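Local coordinates for ubiquinone biosynthesis accessory factor UbiJ (Escherichia coli, PDB 6H6O), which binds hydrophobic intermediates of ubiquinone biosynthesis through its SCP2 domain and is essential for the stability of the multienzyme Ubi complex, at residues R93-Q96 and Q97-A100; D112-V115 and V116-F119. All blocks are in the same frame, centred on the assembly; numbering follows the deposited sequence.

Contact 1 (R93-Q96 and Q97-A100); sequences RDRQ and QLTA. With CA (calcium ion), chain H.
L98 N donates to D94 O at 3.0 Å, the first of three i to i+4 bonds that open helix 95-104; T99 N to R95 O at 2.8 Å and A100 N to Q96 O follow. D94 sits at the N-cap. With chi1 at 45°, its CG is wedged between the backbone N and the carbonyl carbon, and from there OD1 takes the Q97 N-H at 3.2 Å, nearly straight at 170°. This is the classic aspartate cap, satisfying an amide of the first turn, at the start of a helix of the SCP2 (sterol-carrier) domain. One residue earlier, R93 O binds a calcium ion at 2.5 Å, with two waters, D124 and E127 also in the site. The side chains of R93 and Q97 run alongside each other, Q97 NE2 at the guanidinium edge, 3.4 Å from R93 NH2, two donors that merely lie side by side; Q97 NE2 bonds instead to K91 O. R95 bends at chi2 (58°), and T99 CB lies over one guanidinium face, toward the rim, though the placing of T99 OG1 there is doubtful. L98 CD2 meets the edge, 3.4 Å from R95 NH1. Cutting R95 back to alanine is likely to uncover the L98 methyl and the Q117 amide it packs on.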
ATOM      1  N   ARG A  93      10.308 -10.438  -8.147  1.00 41.83           N
ATOM      2  CA  ARG A  93       9.979 -11.870  -8.114  1.00 41.55           C
ATOM      3  C   ARG A  93      11.118 -12.744  -7.586  1.00 43.69           C
ATOM      4  O   ARG A  93      10.852 -13.731  -6.897  1.00 43.25           O
ATOM      5  CB  ARG A  93       9.521 -12.361  -9.496  1.00 43.50           C
ATOM      6  CG  ARG A  93       8.236 -11.701  -9.988  1.00 57.25           C
ATOM      7  CD  ARG A  93       7.951 -12.022 -11.443  1.00 70.91           C
ATOM      8  NE  ARG A  93       6.729 -11.365 -11.913  1.00 83.59           N
ATOM      9  CZ  ARG A  93       6.690 -10.163 -12.482  1.00101.76           C
ATOM     10  NH1 ARG A  93       5.534  -9.647 -12.877  1.00 89.65           N
ATOM     11  NH2 ARG A  93       7.808  -9.467 -12.658  1.00 91.18           N
ATOM     12  N   ASP A  94      12.376 -12.397  -7.922  1.00 38.71           N
ATOM     13  CA  ASP A  94      13.577 -13.142  -7.517  1.00 38.08           C
ATOM     14  C   ASP A  94      14.840 -12.280  -7.655  1.00 42.03           C
ATOM     15  O   ASP A  94      14.750 -11.142  -8.124  1.00 41.38           O
ATOM     16  CB  ASP A  94      13.717 -14.453  -8.339  1.00 40.67           C
ATOM     17  CG  ASP A  94      13.490 -14.316  -9.836  1.00 52.75           C
ATOM     18  OD1 ASP A  94      13.967 -13.317 -10.423  1.00 52.74           O
ATOM     19  OD2 ASP A  94      12.881 -15.235 -10.428  1.00 60.83           O
ATOM     20  N   ARG A  95      16.012 -12.821  -7.250  1.00 38.50           N
ATOM     21  CA  ARG A  95      17.314 -12.146  -7.339  1.00 38.36           C
ATOM     22  C   ARG A  95      17.669 -11.719  -8.780  1.00 41.28           C
ATOM     23  O   ARG A  95      18.302 -10.676  -8.951  1.00 40.86           O
ATOM     24  CB  ARG A  95      18.437 -13.002  -6.685  1.00 40.77           C
ATOM     25  CG  ARG A  95      19.897 -12.505  -6.842  1.00 57.02           C
ATOM     26  CD  ARG A  95      20.162 -11.098  -6.309  1.00 70.60           C
ATOM     27  NE  ARG A  95      21.334 -10.488  -6.944  1.00 83.86           N
ATOM     28  CZ  ARG A  95      21.535  -9.178  -7.074  1.00 98.87           C
ATOM     29  NH1 ARG A  95      20.635  -8.314  -6.628  1.00 83.55           N
ATOM     30  NH2 ARG A  95      22.632  -8.724  -7.665  1.00 89.83           N
ATOM     31  N   GLN A  96      17.248 -12.499  -9.803  1.00 37.70           N
ATOM     32  CA  GLN A  96      17.509 -12.185 -11.215  1.00 38.01           C
ATOM     33  C   GLN A  96      16.886 -10.842 -11.569  1.00 38.62           C
ATOM     34  O   GLN A  96      17.566  -9.958 -12.101  1.00 38.04           O
ATOM     35  CB  GLN A  96      16.875 -13.218 -12.143  1.00 40.65           C
ATOM     36  CG  GLN A  96      17.341 -14.639 -11.992  1.00 63.68           C
ATOM     37  CD  GLN A  96      16.856 -15.359 -13.212  1.00 87.43           C
ATOM     38  OE1 GLN A  96      15.723 -15.851 -13.271  1.00 83.51           O
ATOM     39  NE2 GLN A  96      17.667 -15.337 -14.255  1.00 81.24           N
ATOM     40  N   GLN A  97      15.575 -10.721 -11.296  1.00 32.94           N
ATOM     41  CA  GLN A  97      14.783  -9.526 -11.518  1.00 32.33           C
ATOM     42  C   GLN A  97      15.355  -8.386 -10.701  1.00 33.35           C
ATOM     43  O   GLN A  97      15.427  -7.262 -11.202  1.00 32.92           O
ATOM     44  CB  GLN A  97      13.310  -9.776 -11.151  1.00 33.77           C
ATOM     45  CG  GLN A  97      12.507 -10.448 -12.263  1.00 51.88           C
ATOM     46  CD  GLN A  97      12.185  -9.486 -13.385  1.00 73.20           C
ATOM     47  OE1 GLN A  97      12.920  -9.378 -14.374  1.00 69.64           O
ATOM     48  NE2 GLN A  97      11.092  -8.744 -13.244  1.00 64.30           N
ATOM     49  N   LEU A  98      15.817  -8.681  -9.462  1.00 27.25           N
ATOM     50  CA  LEU A  98      16.412  -7.659  -8.614  1.00 24.65           C
ATOM     51  C   LEU A  98      17.694  -7.114  -9.259  1.00 28.72           C
ATOM     52  O   LEU A  98      17.862  -5.892  -9.312  1.00 27.32           O
ATOM     53  CB  LEU A  98      16.648  -8.190  -7.178  1.00 23.34           C
ATOM     54  CG  LEU A  98      17.370  -7.277  -6.183  1.00 25.94           C
ATOM     55  CD1 LEU A  98      16.568  -6.006  -5.902  1.00 24.24           C
ATOM     56  CD2 LEU A  98      17.688  -8.027  -4.889  1.00 27.86           C
ATOM     57  N   THR A  99      18.554  -8.003  -9.804  1.00 25.15           N
ATOM     58  CA  THR A  99      19.798  -7.602 -10.473  1.00 25.69           C
ATOM     59  C   THR A  99      19.492  -6.735 -11.707  1.00 28.22           C
ATOM     60  O   THR A  99      20.150  -5.712 -11.903  1.00 26.37           O
ATOM     61  CB  THR A  99      20.672  -8.835 -10.830  1.00 34.89           C
ATOM     62  OG1 THR A  99      20.695  -9.736  -9.724  1.00 34.52           O
ATOM     63  CG2 THR A  99      22.101  -8.455 -11.178  1.00 32.81           C
ATOM     64  N   ALA A 100      18.484  -7.137 -12.514  1.00 25.78           N
ATOM     65  CA  ALA A 100      18.062  -6.389 -13.702  1.00 27.27           C
ATOM     66  C   ALA A 100      17.530  -5.008 -13.308  1.00 30.03           C
ATOM     67  O   ALA A 100      17.854  -4.029 -13.978  1.00 28.64           O
ATOM     68  CB  ALA A 100      17.010  -7.166 -14.476  1.00 28.52           C
TER
HETATM   69 CA    CA H 206       8.883 -15.282  -6.864  1.00 58.27          CA
HETATM   70  O   HOH W   1       8.581 -13.410  -5.106  1.00 47.67           O
HETATM   71  O   HOH W   2       8.835 -17.713  -7.699  1.00 61.90           O

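Contact 2 (D112-V115 and V116-F119)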
ATOM      1  N   ASP A 112      24.306  -1.929   2.402  1.00 22.24           N
ATOM      2  CA  ASP A 112      24.530  -3.348   2.177  1.00 21.23           C
ATOM      3  C   ASP A 112      23.525  -3.980   1.205  1.00 22.11           C
ATOM      4  O   ASP A 112      22.405  -4.312   1.588  1.00 19.11           O
ATOM      5  CB  ASP A 112      24.585  -4.106   3.526  1.00 22.27           C
ATOM      6  CG  ASP A 112      24.878  -5.592   3.432  1.00 27.69           C
ATOM      7  OD1 ASP A 112      25.330  -6.044   2.353  1.00 27.76           O
ATOM      8  OD2 ASP A 112      24.701  -6.297   4.454  1.00 26.72           O
ATOM      9  N   ILE A 113      23.968  -4.227  -0.034  1.00 20.71           N
ATOM     10  CA  ILE A 113      23.132  -4.862  -1.076  1.00 21.11           C
ATOM     11  C   ILE A 113      22.574  -6.258  -0.627  1.00 23.48           C
ATOM     12  O   ILE A 113      21.484  -6.634  -1.047  1.00 23.89           O
ATOM     13  CB  ILE A 113      23.890  -4.933  -2.447  1.00 24.86           C
ATOM     14  CG1 ILE A 113      22.903  -5.188  -3.619  1.00 25.26           C
ATOM     15  CG2 ILE A 113      25.059  -5.954  -2.413  1.00 25.55           C
ATOM     16  CD1 ILE A 113      23.510  -5.110  -5.050  1.00 33.28           C
ATOM     17  N   GLN A 114      23.307  -6.975   0.247  1.00 19.78           N
ATOM     18  CA  GLN A 114      22.916  -8.303   0.742  1.00 19.03           C
ATOM     19  C   GLN A 114      21.583  -8.280   1.476  1.00 20.89           C
ATOM     20  O   GLN A 114      20.819  -9.228   1.348  1.00 18.91           O
ATOM     21  CB  GLN A 114      24.017  -8.936   1.617  1.00 20.88           C
ATOM     22  CG  GLN A 114      25.288  -9.259   0.833  1.00 40.33           C
ATOM     23  CD  GLN A 114      26.298 -10.001   1.668  1.00 66.71           C
ATOM     24  OE1 GLN A 114      26.974  -9.431   2.532  1.00 65.28           O
ATOM     25  NE2 GLN A 114      26.437 -11.290   1.409  1.00 58.77           N
ATOM     26  N   VAL A 115      21.272  -7.176   2.183  1.00 18.01           N
ATOM     27  CA  VAL A 115      20.010  -7.020   2.920  1.00 16.35           C
ATOM     28  C   VAL A 115      18.809  -7.115   1.973  1.00 19.53           C
ATOM     29  O   VAL A 115      17.914  -7.939   2.206  1.00 18.29           O
ATOM     30  CB  VAL A 115      19.999  -5.724   3.806  1.00 18.48           C
ATOM     31  CG1 VAL A 115      18.622  -5.488   4.438  1.00 17.34           C
ATOM     32  CG2 VAL A 115      21.080  -5.790   4.889  1.00 17.80           C
ATOM     33  N   VAL A 116      18.799  -6.317   0.888  1.00 17.24           N
ATOM     34  CA  VAL A 116      17.688  -6.355  -0.075  1.00 17.66           C
ATOM     35  C   VAL A 116      17.690  -7.708  -0.850  1.00 20.57           C
ATOM     36  O   VAL A 116      16.620  -8.260  -1.092  1.00 20.24           O
ATOM     37  CB  VAL A 116      17.607  -5.097  -0.989  1.00 21.97           C
ATOM     38  CG1 VAL A 116      18.829  -4.982  -1.907  1.00 21.59           C
ATOM     39  CG2 VAL A 116      16.295  -5.075  -1.783  1.00 22.51           C
ATOM     40  N   GLN A 117      18.873  -8.257  -1.179  1.00 18.92           N
ATOM     41  CA  GLN A 117      18.945  -9.576  -1.834  1.00 19.35           C
ATOM     42  C   GLN A 117      18.295 -10.650  -0.941  1.00 21.41           C
ATOM     43  O   GLN A 117      17.495 -11.452  -1.434  1.00 19.78           O
ATOM     44  CB  GLN A 117      20.399  -9.971  -2.148  1.00 21.09           C
ATOM     45  CG  GLN A 117      21.014  -9.161  -3.290  1.00 28.08           C
ATOM     46  CD  GLN A 117      22.511  -9.369  -3.408  1.00 43.20           C
ATOM     47  OE1 GLN A 117      23.178  -9.875  -2.503  1.00 34.37           O
ATOM     48  NE2 GLN A 117      23.091  -8.951  -4.520  1.00 36.64           N
ATOM     49  N   ASN A 118      18.592 -10.616   0.378  1.00 17.04           N
ATOM     50  CA  ASN A 118      18.039 -11.576   1.348  1.00 16.79           C
ATOM     51  C   ASN A 118      16.545 -11.350   1.550  1.00 19.11           C
ATOM     52  O   ASN A 118      15.802 -12.314   1.669  1.00 17.89           O
ATOM     53  CB  ASN A 118      18.804 -11.540   2.676  1.00 17.07           C
ATOM     54  CG  ASN A 118      20.209 -12.088   2.524  1.00 27.39           C
ATOM     55  OD1 ASN A 118      20.495 -12.885   1.637  1.00 22.59           O
ATOM     56  ND2 ASN A 118      21.115 -11.699   3.397  1.00 23.39           N
ATOM     57  N   PHE A 119      16.107 -10.095   1.521  1.00 16.35           N
ATOM     58  CA  PHE A 119      14.692  -9.771   1.642  1.00 16.15           C
ATOM     59  C   PHE A 119      13.881 -10.360   0.447  1.00 20.10           C
ATOM     60  O   PHE A 119      12.858 -11.028   0.655  1.00 20.07           O
ATOM     61  CB  PHE A 119      14.486  -8.252   1.781  1.00 18.34           C
ATOM     62  CG  PHE A 119      13.032  -7.875   1.920  1.00 20.70           C
ATOM     63  CD1 PHE A 119      12.327  -8.167   3.088  1.00 23.66           C
ATOM     64  CD2 PHE A 119      12.346  -7.298   0.863  1.00 26.98           C
ATOM     65  CE1 PHE A 119      10.970  -7.840   3.218  1.00 25.50           C
ATOM     66  CE2 PHE A 119      10.980  -6.987   0.985  1.00 30.86           C
ATOM     67  CZ  PHE A 119      10.313  -7.238   2.176  1.00 27.55           C
TER
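Q117 N reaches I113 O at 3.1 Å and 166°, lying in the carbonyl plane, and begins the regular i to i+4 bonding of helix 113-128. N118 N to Q114 O, at 2.8 Å, and F119 N to V115 O continue it. Capping comes from D112, at the N-cap: OD1 accepts from Q114 N at 3.1 Å, approached from well above the carboxylate plane, and V115 N bonds to D112 O. The same residue belongs to the pocket of a bound (2S)-2-hydroxybutanedioic acid. The apolar contact is I113 CG1 to V116 CG1, at 4.4 Å. V116 turns CG1 into the slot between its own N and carbonyl carbon (chi1 65°), which also brings that methyl close to a carbonyl, 3.2 Å from I113 O. V115 and V116 both pack on C80 of strand 80-84, joining this helix of the SCP2 domain to the sheet. The Q117 amide lies across the aliphatic chain of I113, NE2 3.9 Å from both CG1 and CD1 of I113; Q117 OE1 rests by Q114 CA, the two glutamine amides nearly perpendicular. The chemistry is thus divided around the helix: valines against the sheet, Q117 and I113 toward helix 95-104, Q114 exposed, and an acidic cap whose charge would probably favour the helix start.

Contact 1 comes first along the chain, at the start of helix 95-104; strand 107-111 then leads into contact 2, at the start of helix 113-128. Their centres are 12 Å apart, and the two helices touch directly: L98 CD2 packs 3.6 Å from Q117 CA, and the R95 guanidinium lies against the Q117 amide. Both belong to the SCP2 domain, but contact 2 lies closer to the centre of the fold, about 9 Å from the centre of the chain against about 14 Å for contact 1, which is at the surface. A calcium ion ties R93, just before helix 95-104, to D124 and E127 farther down helix 113-128. The start of helix 95-104 is therefore joined to helix 113-128 by side-chain packing and through a metal.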